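Local coordinates for protein cephalosporin acylase (Bacillus halodurans, PDB 2NLZ) that probably acts as a cephalosporin acylase, an Ntn-type amidohydrolase of the gamma-glutamyltranspeptidase family, at residues Thr158-Trp163 with Pro193-Val198; Gly222-Gln227 with Pro388-Ala393; Gly368-Phe373 with Ile515-Thr520. The protein carries 1 engineered substitution. All coordinates share one frame; numbering follows the deposited sequence.

How the interactions relate
Interactions 1 and 2 join a helix to a loop, whereas interaction 3 brings two strands face to face. Interaction 1 is mostly buried and rests on a proline lying over an indole; interaction 2 is looser, a leucine methyl near a threonine hydroxyl with a glutamine at its margin. In interaction 3, partly buried, a methionine and the alkyl part of an arginine meet between layers of strands near a hairpin end. The first two lie nearer each other, their centres 25 Å and their nearest atoms about 10 Å apart, and Phe186 borders both. Interaction 3 stands apart, its centre 33 Å and 36 Å from the centres of interactions 1 and 2.

Interaction 1 of 3, residues Thr158-Trp163 with Pro193-Val198; sequences TLAKYW and PRVGEV
Pro193 lies over the indole of Trp163 in a CH-pi contact that joins helix 157-173 to the loop leading from helix 180-186 into strand 198-199. The evidence is direct: Pro193 CD sits 3.6 Å from the centroid of the five-membered ring of Trp163 and only 11° off its normal. Pro193 CG extends along the same face toward the benzene half, 3.8 Å from Trp163 CE2, and the two side chains cross at about a right angle. Trp163 has CG anti to its own backbone N (chi1 -154°), which swings the indole alongside the loop; NE1 is hydrogen-bonded to Phe186 O, fixing the ring's rotation, while Trp199 and Phe381 pack edge-to-face with it.

One helical turn earlier, Ala160 CB points to the loop, 4.1 Å from Pro193 O and 4.2 Å from Val195 CG2. This second patch is thin and lies toward the exposed side, since Val195 is largely open to solvent.

Past Pro193 the loop is braced internally. Glu197 OE2 accepts from Arg194 N at 2.8 Å with an N-H...O angle of 171°, approached from above the carboxylate plane, and also forms a salt bridge with Arg191. Glu197 N in turn bonds Arg194 O, closing a type II beta turn whose third residue is Gly196, with positive phi: the classic glycine position of that turn.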
loop_
_atom_site.group_PDB
_atom_site.type_symbol
_atom_site.label_atom_id
_atom_site.label_comp_id
_atom_site.label_asym_id
_atom_site.label_seq_id
_atom_site.Cartn_x
_atom_site.Cartn_y
_atom_site.Cartn_z
ATOM N N THR D 158 23.494 8.464 3.846
ATOM C CA THR D 158 23.504 7.098 4.360
ATOM C C THR D 158 24.862 6.761 4.970
ATOM O O THR D 158 24.933 6.266 6.099
ATOM C CB THR D 158 23.161 6.081 3.258
ATOM O OG1 THR D 158 22.032 6.550 2.521
ATOM C CG2 THR D 158 22.853 4.710 3.853
ATOM N N LEU D 159 25.928 7.044 4.220
ATOM C CA LEU D 159 27.284 6.866 4.709
ATOM C C LEU D 159 27.506 7.717 5.964
ATOM O O LEU D 159 28.122 7.256 6.925
ATOM C CB LEU D 159 28.293 7.217 3.617
ATOM C CG LEU D 159 29.779 7.079 3.938
ATOM C CD1 LEU D 159 30.146 5.629 4.079
ATOM C CD2 LEU D 159 30.602 7.719 2.843
ATOM N N ALA D 160 26.961 8.935 5.960
ATOM C CA ALA D 160 27.091 9.856 7.094
ATOM C C ALA D 160 26.485 9.303 8.375
ATOM O O ALA D 160 26.999 9.548 9.460
ATOM C CB ALA D 160 26.470 11.194 6.767
ATOM N N LYS D 161 25.390 8.561 8.239
ATOM C CA LYS D 161 24.717 7.958 9.379
ATOM C C LYS D 161 25.595 6.915 10.071
ATOM O O LYS D 161 25.749 6.940 11.292
ATOM C CB LYS D 161 23.399 7.309 8.945
ATOM C CG LYS D 161 22.577 6.730 10.106
ATOM C CD LYS D 161 21.904 5.390 9.750
ATOM C CE LYS D 161 20.640 5.567 8.901
ATOM N NZ LYS D 161 19.975 4.260 8.606
ATOM N N TYR D 162 26.164 5.999 9.289
ATOM C CA TYR D 162 26.947 4.907 9.853
ATOM C C TYR D 162 28.316 5.370 10.320
ATOM O O TYR D 162 28.884 4.788 11.241
ATOM C CB TYR D 162 27.102 3.768 8.854
ATOM C CG TYR D 162 25.832 3.016 8.572
ATOM C CD1 TYR D 162 25.106 3.258 7.409
ATOM C CD2 TYR D 162 25.351 2.055 9.467
ATOM C CE1 TYR D 162 23.936 2.567 7.139
ATOM C CE2 TYR D 162 24.176 1.355 9.209
ATOM C CZ TYR D 162 23.477 1.620 8.040
ATOM O OH TYR D 162 22.315 0.942 7.763
ATOM N N TRP D 163 28.836 6.409 9.674
ATOM C CA TRP D 163 30.086 7.024 10.084
ATOM C C TRP D 163 29.883 7.746 11.420
ATOM O O TRP D 163 30.739 7.676 12.297
ATOM C CB TRP D 163 30.563 7.999 9.003
ATOM C CG TRP D 163 32.048 8.263 8.945
ATOM C CD1 TRP D 163 32.907 8.435 10.000
ATOM C CD2 TRP D 163 32.834 8.426 7.763
ATOM N NE1 TRP D 163 34.181 8.681 9.543
ATOM C CE2 TRP D 163 34.162 8.679 8.173
ATOM C CE3 TRP D 163 32.550 8.373 6.396
ATOM C CZ2 TRP D 163 35.198 8.874 7.261
ATOM C CZ3 TRP D 163 33.577 8.577 5.493
ATOM C CH2 TRP D 163 34.882 8.820 5.928
ATOM N N PRO D 193 32.267 13.125 9.518
ATOM C CA PRO D 193 31.877 13.986 8.390
ATOM C C PRO D 193 30.374 14.188 8.260
ATOM O O PRO D 193 29.615 13.238 8.414
ATOM C CB PRO D 193 32.370 13.211 7.173
ATOM C CG PRO D 193 33.483 12.387 7.670
ATOM C CD PRO D 193 33.200 12.065 9.098
ATOM N N ARG D 194 29.956 15.420 7.984
ATOM C CA ARG D 194 28.537 15.733 7.816
ATOM C C ARG D 194 28.128 15.440 6.381
ATOM O O ARG D 194 28.975 15.162 5.537
ATOM C CB ARG D 194 28.246 17.207 8.141
ATOM C CG ARG D 194 28.781 17.685 9.476
ATOM C CD ARG D 194 28.378 19.127 9.775
ATOM N NE ARG D 194 29.111 19.661 10.927
ATOM C CZ ARG D 194 28.820 19.411 12.204
ATOM N NH1 ARG D 194 27.798 18.628 12.533
ATOM N NH2 ARG D 194 29.560 19.946 13.166
ATOM N N VAL D 195 26.832 15.500 6.108
ATOM C CA VAL D 195 26.331 15.363 4.752
ATOM C C VAL D 195 26.872 16.501 3.890
ATOM O O VAL D 195 26.788 17.668 4.267
ATOM C CB VAL D 195 24.797 15.417 4.716
ATOM C CG1 VAL D 195 24.288 14.990 3.358
ATOM C CG2 VAL D 195 24.206 14.551 5.816
ATOM N N GLY D 196 27.447 16.154 2.743
ATOM C CA GLY D 196 27.957 17.145 1.804
ATOM C C GLY D 196 29.376 17.594 2.083
ATOM O O GLY D 196 29.990 18.274 1.256
ATOM N N GLU D 197 29.894 17.221 3.249
ATOM C CA GLU D 197 31.251 17.569 3.637
ATOM C C GLU D 197 32.221 16.659 2.888
ATOM O O GLU D 197 31.980 15.470 2.758
ATOM C CB GLU D 197 31.410 17.426 5.153
ATOM C CG GLU D 197 32.598 18.158 5.761
ATOM C CD GLU D 197 32.762 17.866 7.248
ATOM O OE1 GLU D 197 33.913 17.866 7.742
ATOM O OE2 GLU D 197 31.739 17.635 7.923
ATOM N N VAL D 198 33.296 17.231 2.358
ATOM C CA VAL D 198 34.304 16.448 1.660
ATOM C C VAL D 198 35.260 15.804 2.654
ATOM O O VAL D 198 35.764 16.460 3.572
ATOM C CB VAL D 198 35.098 17.307 0.662
ATOM C CG1 VAL D 198 36.340 16.577 0.186
ATOM C CG2 VAL D 198 34.229 17.681 -0.520
#

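Interaction 2 of 3, residues Gly222-Gln227 with Pro388-Ala393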
loop_
_atom_site.group_PDB
_atom_site.type_symbol
_atom_site.label_atom_id
_atom_site.label_comp_id
_atom_site.label_asym_id
_atom_site.label_seq_id
_atom_site.Cartn_x
_atom_site.Cartn_y
_atom_site.Cartn_z
ATOM N N GLY D 222 57.142 -6.036 2.453
ATOM C CA GLY D 222 57.818 -4.814 2.052
ATOM C C GLY D 222 57.727 -3.761 3.130
ATOM O O GLY D 222 57.675 -4.084 4.319
ATOM N N GLU D 223 57.689 -2.499 2.707
ATOM C CA GLU D 223 57.773 -1.367 3.628
ATOM C C GLU D 223 56.524 -1.157 4.494
ATOM O O GLU D 223 56.630 -0.812 5.671
ATOM C CB GLU D 223 58.111 -0.082 2.869
ATOM C CG GLU D 223 58.930 0.897 3.699
ATOM C CD GLU D 223 58.316 2.277 3.747
ATOM O OE1 GLU D 223 58.286 2.955 2.699
ATOM O OE2 GLU D 223 57.869 2.681 4.840
ATOM N N LEU D 224 55.349 -1.354 3.905
ATOM C CA LEU D 224 54.097 -1.228 4.639
ATOM C C LEU D 224 53.997 -2.322 5.681
ATOM O O LEU D 224 53.580 -2.074 6.809
ATOM C CB LEU D 224 52.901 -1.286 3.700
ATOM C CG LEU D 224 52.711 -0.090 2.774
ATOM C CD1 LEU D 224 51.651 -0.422 1.724
ATOM C CD2 LEU D 224 52.376 1.189 3.557
ATOM N N ALA D 225 54.407 -3.527 5.300
ATOM C CA ALA D 225 54.499 -4.651 6.227
ATOM C C ALA D 225 55.269 -4.287 7.488
ATOM O O ALA D 225 54.863 -4.669 8.586
ATOM C CB ALA D 225 55.146 -5.846 5.554
ATOM N N ASP D 226 56.372 -3.552 7.319
ATOM C CA ASP D 226 57.191 -3.083 8.438
ATOM C C ASP D 226 56.461 -2.066 9.314
ATOM O O ASP D 226 56.586 -2.100 10.540
ATOM C CB ASP D 226 58.506 -2.485 7.935
ATOM C CG ASP D 226 59.432 -3.525 7.342
ATOM O OD1 ASP D 226 60.329 -3.135 6.578
ATOM O OD2 ASP D 226 59.272 -4.728 7.630
ATOM N N GLN D 227 55.704 -1.165 8.685
ATOM C CA GLN D 227 54.923 -0.163 9.414
ATOM C C GLN D 227 53.782 -0.790 10.191
ATOM O O GLN D 227 53.445 -0.337 11.284
ATOM C CB GLN D 227 54.355 0.874 8.457
ATOM C CG GLN D 227 55.370 1.863 7.954
ATOM C CD GLN D 227 54.727 3.022 7.225
ATOM O OE1 GLN D 227 55.069 3.309 6.079
ATOM N NE2 GLN D 227 53.785 3.693 7.881
ATOM N N PRO D 388 49.119 4.129 11.662
ATOM C CA PRO D 388 49.115 5.592 11.590
ATOM C C PRO D 388 49.640 6.151 10.270
ATOM O O PRO D 388 50.622 5.639 9.712
ATOM C CB PRO D 388 50.032 6.001 12.749
ATOM C CG PRO D 388 50.869 4.797 13.025
ATOM C CD PRO D 388 49.962 3.648 12.767
ATOM N N GLY D 389 48.961 7.183 9.770
ATOM C CA GLY D 389 49.366 7.872 8.543
ATOM C C GLY D 389 49.262 7.080 7.251
ATOM O O GLY D 389 49.645 7.574 6.191
ATOM N N THR D 390 48.754 5.853 7.320
ATOM C CA THR D 390 48.615 5.050 6.114
ATOM C C THR D 390 47.178 4.746 5.734
ATOM O O THR D 390 46.915 4.340 4.615
ATOM C CB THR D 390 49.434 3.749 6.165
ATOM O OG1 THR D 390 49.284 3.047 4.925
ATOM C CG2 THR D 390 48.955 2.873 7.253
ATOM N N GLY D 391 46.248 4.943 6.658
ATOM C CA GLY D 391 44.835 4.712 6.365
ATOM C C GLY D 391 44.463 3.250 6.195
ATOM O O GLY D 391 43.449 2.923 5.568
ATOM N N ILE D 392 45.287 2.360 6.740
ATOM C CA ILE D 392 44.952 0.944 6.717
ATOM C C ILE D 392 44.122 0.650 7.959
ATOM O O ILE D 392 44.650 0.519 9.067
ATOM C CB ILE D 392 46.204 0.035 6.655
ATOM C CG1 ILE D 392 47.075 0.402 5.447
ATOM C CG2 ILE D 392 45.799 -1.433 6.580
ATOM C CD1 ILE D 392 48.442 -0.250 5.443
ATOM N N ALA D 393 42.810 0.598 7.777
ATOM C CA ALA D 393 41.942 0.169 8.847
ATOM C C ALA D 393 41.944 -1.354 8.880
ATOM O O ALA D 393 41.510 -2.011 7.929
ATOM C CB ALA D 393 40.552 0.693 8.631
#
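Leu224, near the start of helix 223-234, reaches across to Thr390 in the loop of segment 388-393, with Ile392 of the short strand lying just beyond contact. CB and CG stay at a distance, and only CD2 makes contact. Leu224 CB is 4.9 Å from Ile392 CD1, and CG remains 5.0 Å from the same methyl. The branches then part: CD1, anti to CA (chi2 169°), stays 4.9 Å from Ile392 CD1, while CD2 makes the real approach, 3.9 Å from Thr390 OG1 and 4.6 Å from Ile392 CD1. A methyl beside a hydroxyl oxygen at that distance is van der Waals contact. Thr390 presents this oxygen because OG1 is anti to its backbone N (chi1 -178°). One turn further along the helix, Gln227 extends its chain so that the amide end comes near the carbonyl of Pro388, marking the more exposed margin.

The loop 388-391 links the two short antiparallel strands 386-387 and 392-393, with Gly389 and Gly391 both at positive phi. Helix 202-212 packs against the contact: its Thr207 touches Leu224, Thr390 and Ile392. Further along helix 223-234, Ile228 packs on Ile392 and Phe231 on Pro388, which also meets Pro181 of helix 180-186.

Interaction 3 of 3, residues Gly368-Phe373 with Ile515-Thr520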
loop_
_atom_site.group_PDB
_atom_site.type_symbol
_atom_site.label_atom_id
_atom_site.label_comp_id
_atom_site.label_asym_id
_atom_site.label_seq_id
_atom_site.Cartn_x
_atom_site.Cartn_y
_atom_site.Cartn_z
ATOM N N GLY D 368 32.612 -12.108 -22.317
ATOM C CA GLY D 368 32.156 -13.245 -21.516
ATOM C C GLY D 368 32.840 -13.430 -20.176
ATOM O O GLY D 368 32.725 -14.492 -19.570
ATOM N N ASN D 369 33.558 -12.408 -19.715
ATOM C CA ASN D 369 34.114 -12.418 -18.363
ATOM C C ASN D 369 33.149 -11.803 -17.349
ATOM O O ASN D 369 32.457 -10.826 -17.655
ATOM C CB ASN D 369 35.463 -11.723 -18.320
ATOM C CG ASN D 369 36.423 -12.275 -19.341
ATOM O OD1 ASN D 369 36.660 -13.480 -19.398
ATOM N ND2 ASN D 369 36.979 -11.395 -20.163
ATOM N N MET D 370 33.086 -12.411 -16.162
ATOM C CA MET D 370 32.136 -12.024 -15.115
ATOM C C MET D 370 32.754 -12.265 -13.747
ATOM O O MET D 370 33.432 -13.291 -13.547
ATOM C CB MET D 370 30.839 -12.838 -15.227
ATOM C CG MET D 370 30.099 -12.638 -16.540
ATOM S SD MET D 370 28.314 -12.778 -16.458
ATOM C CE MET D 370 28.160 -14.544 -16.577
ATOM N N VAL D 371 32.542 -11.338 -12.807
ATOM C CA VAL D 371 33.048 -11.550 -11.444
ATOM C C VAL D 371 32.093 -11.172 -10.314
ATOM O O VAL D 371 31.420 -10.147 -10.357
ATOM C CB VAL D 371 34.498 -10.975 -11.216
ATOM C CG1 VAL D 371 34.839 -9.902 -12.224
ATOM C CG2 VAL D 371 34.718 -10.490 -9.764
ATOM N N SER D 372 32.040 -12.056 -9.324
ATOM C CA SER D 372 31.415 -11.815 -8.038
ATOM C C SER D 372 32.530 -11.516 -7.040
ATOM O O SER D 372 33.338 -12.390 -6.745
ATOM C CB SER D 372 30.677 -13.079 -7.608
ATOM O OG SER D 372 29.887 -12.887 -6.447
ATOM N N PHE D 373 32.585 -10.284 -6.538
ATOM C CA PHE D 373 33.654 -9.865 -5.631
ATOM C C PHE D 373 33.078 -9.293 -4.370
ATOM O O PHE D 373 32.126 -8.525 -4.419
ATOM C CB PHE D 373 34.541 -8.789 -6.271
ATOM C CG PHE D 373 35.804 -8.512 -5.508
ATOM C CD1 PHE D 373 36.974 -9.209 -5.799
ATOM C CD2 PHE D 373 35.830 -7.561 -4.488
ATOM C CE1 PHE D 373 38.148 -8.961 -5.087
ATOM C CE2 PHE D 373 37.001 -7.309 -3.766
ATOM C CZ PHE D 373 38.161 -7.999 -4.071
ATOM N N ILE D 515 24.013 -9.249 -11.690
ATOM C CA ILE D 515 24.113 -9.131 -13.142
ATOM C C ILE D 515 23.827 -10.509 -13.752
ATOM O O ILE D 515 24.536 -11.469 -13.446
ATOM C CB ILE D 515 25.507 -8.636 -13.609
ATOM C CG1 ILE D 515 25.820 -7.255 -13.048
ATOM C CG2 ILE D 515 25.551 -8.531 -15.109
ATOM C CD1 ILE D 515 27.215 -6.774 -13.366
ATOM N N TRP D 516 22.791 -10.612 -14.585
ATOM C CA TRP D 516 22.545 -11.842 -15.341
ATOM C C TRP D 516 22.874 -11.683 -16.823
ATOM O O TRP D 516 22.502 -10.696 -17.457
ATOM C CB TRP D 516 21.102 -12.375 -15.214
ATOM C CG TRP D 516 20.568 -12.732 -13.829
ATOM C CD1 TRP D 516 19.292 -12.547 -13.398
ATOM C CD2 TRP D 516 21.275 -13.339 -12.730
ATOM N NE1 TRP D 516 19.152 -12.973 -12.101
ATOM C CE2 TRP D 516 20.351 -13.469 -11.663
ATOM C CE3 TRP D 516 22.594 -13.782 -12.540
ATOM C CZ2 TRP D 516 20.702 -14.022 -10.415
ATOM C CZ3 TRP D 516 22.951 -14.334 -11.291
ATOM C CH2 TRP D 516 22.004 -14.450 -10.250
ATOM N N ARG D 517 23.573 -12.673 -17.368
ATOM C CA ARG D 517 23.846 -12.725 -18.789
ATOM C C ARG D 517 22.992 -13.790 -19.459
ATOM O O ARG D 517 23.022 -14.960 -19.067
ATOM C CB ARG D 517 25.310 -13.043 -19.050
ATOM C CG ARG D 517 25.534 -13.521 -20.473
ATOM C CD ARG D 517 26.792 -14.348 -20.659
ATOM N NE ARG D 517 27.754 -13.507 -21.329
ATOM C CZ ARG D 517 28.096 -13.547 -22.610
ATOM N NH1 ARG D 517 28.965 -12.643 -23.030
ATOM N NH2 ARG D 517 27.615 -14.459 -23.451
ATOM N N ASP D 518 22.236 -13.373 -20.473
ATOM C CA ASP D 518 21.500 -14.292 -21.336
ATOM C C ASP D 518 22.499 -15.090 -22.179
ATOM O O ASP D 518 23.278 -14.499 -22.924
ATOM C CB ASP D 518 20.557 -13.497 -22.238
ATOM C CG ASP D 518 19.543 -14.371 -22.943
ATOM O OD1 ASP D 518 18.338 -14.195 -22.671
ATOM O OD2 ASP D 518 19.943 -15.217 -23.775
ATOM N N PRO D 519 22.481 -16.435 -22.061
ATOM C CA PRO D 519 23.487 -17.260 -22.744
ATOM C C PRO D 519 23.368 -17.253 -24.276
ATOM O O PRO D 519 24.380 -17.406 -24.964
ATOM C CB PRO D 519 23.243 -18.663 -22.177
ATOM C CG PRO D 519 21.828 -18.653 -21.736
ATOM C CD PRO D 519 21.525 -17.253 -21.294
ATOM N N THR D 520 22.155 -17.058 -24.796
ATOM C CA THR D 520 21.932 -16.990 -26.243
ATOM C C THR D 520 22.365 -15.661 -26.851
ATOM O O THR D 520 23.292 -15.626 -27.665
ATOM C CB THR D 520 20.460 -17.269 -26.624
ATOM O OG1 THR D 520 19.667 -17.363 -25.436
ATOM C CG2 THR D 520 20.341 -18.576 -27.394
#
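Met370 and Arg517 meet across two strands, the thioether against the arginine's CB, with Gly368 near the guanidinium end. The strand carrying Arg517 enters with Ile515, whose side chain points at segment 368-373 but stays loose: its CG2 is 5.2 Å from Met370 SD, and it packs instead on Ala362 of strand 359-365. The CB of Trp516 points the other way, in keeping with strand alternation, and its indole rests on Ile433 and Phe436 of strand 431-438.

Arg517 turns back toward the first segment and carries the largest share of the contact. Its CB lies 4.0 Å from Met370 SD and 4.1 Å from Met370 CE, an apolar touch made before the charged end begins. Met370 sets this up with CG beside its backbone N (chi1 -61°) and further bends at chi2 and chi3, so that the two side chains cross at about a right angle.

The strands are not hydrogen-bonded neighbours: Met370 pairs with Trp77 and Ile515 with Pro435, while the nearest CA pairs, Met370 with Ile515 and Gly368 with Arg517, both stand 8.8 Å apart. With helix 47-61 covering Val371 on the other face of strand 370-376, this matches the layered alpha-beta-beta-alpha sandwich of Ntn hydrolases, here near the end of the hairpin joining strands 359-365 and 370-376.

Beyond its CB, Arg517 bends at chi3 (-105°) and brings NH1 obliquely to 3.6 Å from Gly368 CA, against a residue at positive phi that has no side chain.

After the strand, Asp518 packs on Met4 of the second subunit. Its OD2 accepts from Thr520 OG1 at 2.7 Å, nearly along the C-O axis, more weakly from Thr520 N, and also from Thr521 N, although Pro519 and Thr520 are poorly ordered.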